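Local coordinates for protein Pex (PDB 2E1N) that modifies the cyanobacterial circadian clock as a period extender and, as a PadR-like winged-helix protein, probably binds DNA, at residues 40-49 with 97-105. Numbering follows the deposited sequence.
Sequences LAVLRHEDSY and PRRMYQLAQ. With SO4 (sulfate ion), chain D.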
loop_
_atom_site.group_PDB
_atom_site.type_symbol
_atom_site.label_atom_id
_atom_site.label_comp_id
_atom_site.label_asym_id
_atom_site.label_seq_id
_atom_site.Cartn_x
_atom_site.Cartn_y
_atom_site.Cartn_z
ATOM N N LEU B 40 13.171 -1.728 14.747
ATOM C CA LEU B 40 14.610 -1.904 14.824
ATOM C C LEU B 40 15.421 -0.742 14.265
ATOM O O LEU B 40 16.447 -0.369 14.848
ATOM C CB LEU B 40 15.016 -3.243 14.207
ATOM C CG LEU B 40 14.606 -4.489 15.034
ATOM C CD1 LEU B 40 15.047 -5.757 14.286
ATOM C CD2 LEU B 40 15.131 -4.490 16.523
ATOM N N ALA B 41 14.929 -0.134 13.182
ATOM C CA ALA B 41 15.542 1.090 12.618
ATOM C C ALA B 41 15.607 2.211 13.678
ATOM O O ALA B 41 16.636 2.901 13.769
ATOM C CB ALA B 41 14.787 1.543 11.367
ATOM N N VAL B 42 14.552 2.368 14.474
ATOM C CA VAL B 42 14.526 3.346 15.564
ATOM C C VAL B 42 15.511 3.000 16.670
ATOM O O VAL B 42 16.322 3.835 17.075
ATOM C CB VAL B 42 13.099 3.530 16.136
ATOM C CG1 VAL B 42 13.104 4.501 17.336
ATOM C CG2 VAL B 42 12.153 4.019 15.037
ATOM N N LEU B 43 15.448 1.751 17.143
ATOM C CA LEU B 43 16.217 1.311 18.295
ATOM C C LEU B 43 17.726 1.260 18.033
ATOM O O LEU B 43 18.522 1.272 18.972
ATOM C CB LEU B 43 15.669 -0.042 18.770
ATOM C CG LEU B 43 14.243 -0.033 19.313
ATOM C CD1 LEU B 43 13.883 -1.428 19.867
ATOM C CD2 LEU B 43 14.024 1.039 20.427
ATOM N N ARG B 44 18.128 1.195 16.759
ATOM C CA ARG B 44 19.541 1.288 16.417
ATOM C C ARG B 44 20.130 2.669 16.740
ATOM O O ARG B 44 21.356 2.773 16.863
ATOM C CB ARG B 44 19.791 0.924 14.958
ATOM C CG ARG B 44 19.606 -0.573 14.722
ATOM C CD ARG B 44 19.802 -0.956 13.263
ATOM N NE ARG B 44 21.053 -0.440 12.745
ATOM C CZ ARG B 44 22.236 -0.985 12.946
ATOM N NH1 ARG B 44 22.383 -2.077 13.675
ATOM N NH2 ARG B 44 23.289 -0.415 12.406
ATOM N N HIS B 45 19.290 3.702 16.846
ATOM C CA HIS B 45 19.735 5.044 17.235
ATOM C C HIS B 45 19.397 5.482 18.656
ATOM O O HIS B 45 20.097 6.313 19.214
ATOM C CB HIS B 45 19.125 6.068 16.300
ATOM C CG HIS B 45 19.211 5.682 14.859
ATOM N ND1 HIS B 45 18.110 5.676 14.025
ATOM C CD2 HIS B 45 20.257 5.246 14.115
ATOM C CE1 HIS B 45 18.481 5.280 12.821
ATOM N NE2 HIS B 45 19.776 5.012 12.848
ATOM N N GLU B 46 18.294 4.998 19.213
ATOM C CA GLU B 46 17.824 5.475 20.508
ATOM C C GLU B 46 16.893 4.443 21.134
ATOM O O GLU B 46 16.160 3.769 20.414
ATOM C CB GLU B 46 17.050 6.785 20.328
ATOM C CG GLU B 46 15.809 6.680 19.443
ATOM C CD GLU B 46 15.106 8.012 19.199
ATOM O OE1 GLU B 46 15.506 9.037 19.816
ATOM O OE2 GLU B 46 14.141 8.030 18.401
ATOM N N ASP B 47 16.856 4.385 22.462
ATOM C CA ASP B 47 15.862 3.582 23.154
ATOM C C ASP B 47 14.507 4.274 22.940
ATOM O O ASP B 47 14.443 5.500 22.816
ATOM C CB ASP B 47 16.154 3.496 24.645
ATOM C CG ASP B 47 17.443 2.767 24.961
ATOM O OD1 ASP B 47 18.174 2.363 24.030
ATOM O OD2 ASP B 47 17.720 2.636 26.181
ATOM N N SER B 48 13.434 3.514 22.933
ATOM C CA SER B 48 12.114 4.092 22.729
ATOM C C SER B 48 11.042 3.322 23.499
ATOM O O SER B 48 11.343 2.419 24.297
ATOM C CB SER B 48 11.821 4.253 21.225
ATOM O OG SER B 48 10.703 5.136 20.986
ATOM N N TYR B 49 9.799 3.755 23.329
ATOM C CA TYR B 49 8.660 3.175 24.002
ATOM C C TYR B 49 7.455 3.202 23.045
ATOM O O TYR B 49 7.486 3.891 22.030
ATOM C CB TYR B 49 8.384 3.908 25.296
ATOM C CG TYR B 49 8.168 5.417 25.215
ATOM C CD1 TYR B 49 6.898 5.966 25.379
ATOM C CD2 TYR B 49 9.231 6.300 25.044
ATOM C CE1 TYR B 49 6.691 7.330 25.352
ATOM C CE2 TYR B 49 9.022 7.702 24.996
ATOM C CZ TYR B 49 7.767 8.196 25.157
ATOM O OH TYR B 49 7.530 9.555 25.121
ATOM N N PRO B 97 4.581 3.401 35.538
ATOM C CA PRO B 97 5.911 3.373 34.930
ATOM C C PRO B 97 5.800 3.133 33.443
ATOM O O PRO B 97 4.748 2.700 32.947
ATOM C CB PRO B 97 6.615 2.216 35.637
ATOM C CG PRO B 97 5.520 1.303 36.065
ATOM C CD PRO B 97 4.232 2.121 36.175
ATOM N N ARG B 98 6.889 3.435 32.742
ATOM C CA ARG B 98 6.935 3.408 31.276
ATOM C C ARG B 98 7.842 2.254 30.867
ATOM O O ARG B 98 8.942 2.134 31.348
ATOM C CB ARG B 98 7.488 4.739 30.774
ATOM C CG ARG B 98 7.613 4.877 29.277
ATOM C CD ARG B 98 6.813 6.088 28.842
ATOM N NE ARG B 98 7.671 7.223 28.696
ATOM C CZ ARG B 98 7.289 8.481 28.624
ATOM N NH1 ARG B 98 6.011 8.852 28.695
ATOM N NH2 ARG B 98 8.232 9.379 28.469
ATOM N N ARG B 99 7.368 1.401 29.972
ATOM C CA ARG B 99 8.200 0.309 29.484
ATOM C C ARG B 99 8.994 0.878 28.326
ATOM O O ARG B 99 8.394 1.258 27.286
ATOM C CB ARG B 99 7.340 -0.859 29.023
ATOM C CG ARG B 99 8.096 -2.133 28.717
ATOM C CD ARG B 99 8.723 -2.655 29.956
ATOM N NE ARG B 99 9.340 -3.970 29.799
ATOM C CZ ARG B 99 10.143 -4.515 30.700
ATOM N NH1 ARG B 99 10.522 -3.840 31.777
ATOM N NH2 ARG B 99 10.653 -5.718 30.477
ATOM N N MET B 100 10.307 0.937 28.511
ATOM C CA MET B 100 11.261 1.282 27.469
ATOM C C MET B 100 11.834 0.019 26.807
ATOM O O MET B 100 11.938 -1.036 27.438
ATOM C CB MET B 100 12.433 2.060 28.062
ATOM C CG MET B 100 12.063 3.358 28.752
ATOM S SD MET B 100 11.386 4.617 27.654
ATOM C CE MET B 100 12.773 4.924 26.553
ATOM N N TYR B 101 12.299 0.180 25.570
ATOM C CA TYR B 101 12.865 -0.911 24.789
ATOM C C TYR B 101 14.224 -0.482 24.229
ATOM O O TYR B 101 14.453 0.719 23.905
ATOM C CB TYR B 101 11.923 -1.334 23.657
ATOM C CG TYR B 101 10.626 -1.838 24.157
ATOM C CD1 TYR B 101 10.481 -3.160 24.618
ATOM C CD2 TYR B 101 9.551 -1.019 24.204
ATOM C CE1 TYR B 101 9.272 -3.604 25.095
ATOM C CE2 TYR B 101 8.339 -1.461 24.682
ATOM C CZ TYR B 101 8.219 -2.745 25.146
ATOM O OH TYR B 101 6.979 -3.169 25.600
ATOM N N GLN B 102 15.143 -1.442 24.189
ATOM C CA GLN B 102 16.476 -1.201 23.645
ATOM C C GLN B 102 17.001 -2.446 22.944
ATOM O O GLN B 102 16.516 -3.545 23.178
ATOM C CB GLN B 102 17.437 -0.735 24.759
ATOM C CG GLN B 102 17.811 -1.845 25.724
ATOM C CD GLN B 102 18.546 -1.364 27.005
ATOM O OE1 GLN B 102 19.390 -0.476 26.963
ATOM N NE2 GLN B 102 18.249 -1.996 28.095
ATOM N N LEU B 103 17.989 -2.278 22.071
ATOM C CA LEU B 103 18.616 -3.446 21.480
ATOM C C LEU B 103 19.408 -4.126 22.569
ATOM O O LEU B 103 20.145 -3.458 23.306
ATOM C CB LEU B 103 19.544 -3.071 20.326
ATOM C CG LEU B 103 18.925 -2.387 19.142
ATOM C CD1 LEU B 103 20.031 -2.049 18.150
ATOM C CD2 LEU B 103 17.851 -3.257 18.522
ATOM N N ALA B 104 19.265 -5.447 22.679
ATOM C CA ALA B 104 20.093 -6.242 23.588
ATOM C C ALA B 104 21.535 -6.424 23.029
ATOM O O ALA B 104 21.740 -6.331 21.819
ATOM C CB ALA B 104 19.473 -7.592 23.795
ATOM N N GLN B 105 22.501 -6.636 23.925
ATOM C CA GLN B 105 23.892 -6.950 23.506
ATOM C C GLN B 105 23.885 -8.369 22.995
ATOM O O GLN B 105 23.456 -9.278 23.728
ATOM C CB GLN B 105 24.877 -6.820 24.658
ATOM C CG GLN B 105 25.116 -5.363 25.141
ATOM C CD GLN B 105 26.388 -5.198 25.988
ATOM O OE1 GLN B 105 27.486 -5.477 25.523
ATOM N NE2 GLN B 105 26.240 -4.763 27.217
HETATM S S SO4 D . 3.451 5.582 28.080
HETATM O O1 SO4 D . 2.070 5.210 28.312
HETATM O O2 SO4 D . 4.199 5.124 29.227
HETATM O O3 SO4 D . 3.997 4.998 26.864
HETATM O O4 SO4 D . 3.545 7.031 28.009
HETATM O O HOH W 1 18.240 0.857 21.722
HETATM O O HOH W 2 20.413 1.058 24.635
#
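S48 and Y101 form the antiparallel hydrogen-bonded pair that ties the short strand 48-49 to the wing hairpin of this PadR-like winged helix. Y101 N reaches S48 O at 2.7 Å, and S48 N returns a 3.1 Å bond to Y101 O; S48 OG, on the same face as the Y101 side chain, is hydrogen-bonded to E52 of the next helix. At the helix 32-43 end, L103 CD2 meets L40 CD2 at 3.6 Å and L43 CB at 3.9 Å, leucine's branched end letting one residue touch both. Polar D47 suits the wetter margin, its OD2 bonded to Y87, while one water joins D47 OD1, L43 O and L103 N. M100 SD approaches the Y49 ring obliquely, 3.8 Å from CD2. The R98 guanidinium lies flat on one face of that ring, planes 4° apart, a cation-pi stack suited to arginine, whose positive charge is delocalised over a flat group. Bends at chi2 and chi3 lay the R98 chain across the ring. With an alanine at Y49, the guanidinium would probably lose its stacking surface and be freer to turn. From the guanidinium edge, R98 NH1 donates to O4 of a sulfate, probably from the crystallisation liquor, at 3.1 Å and 150°.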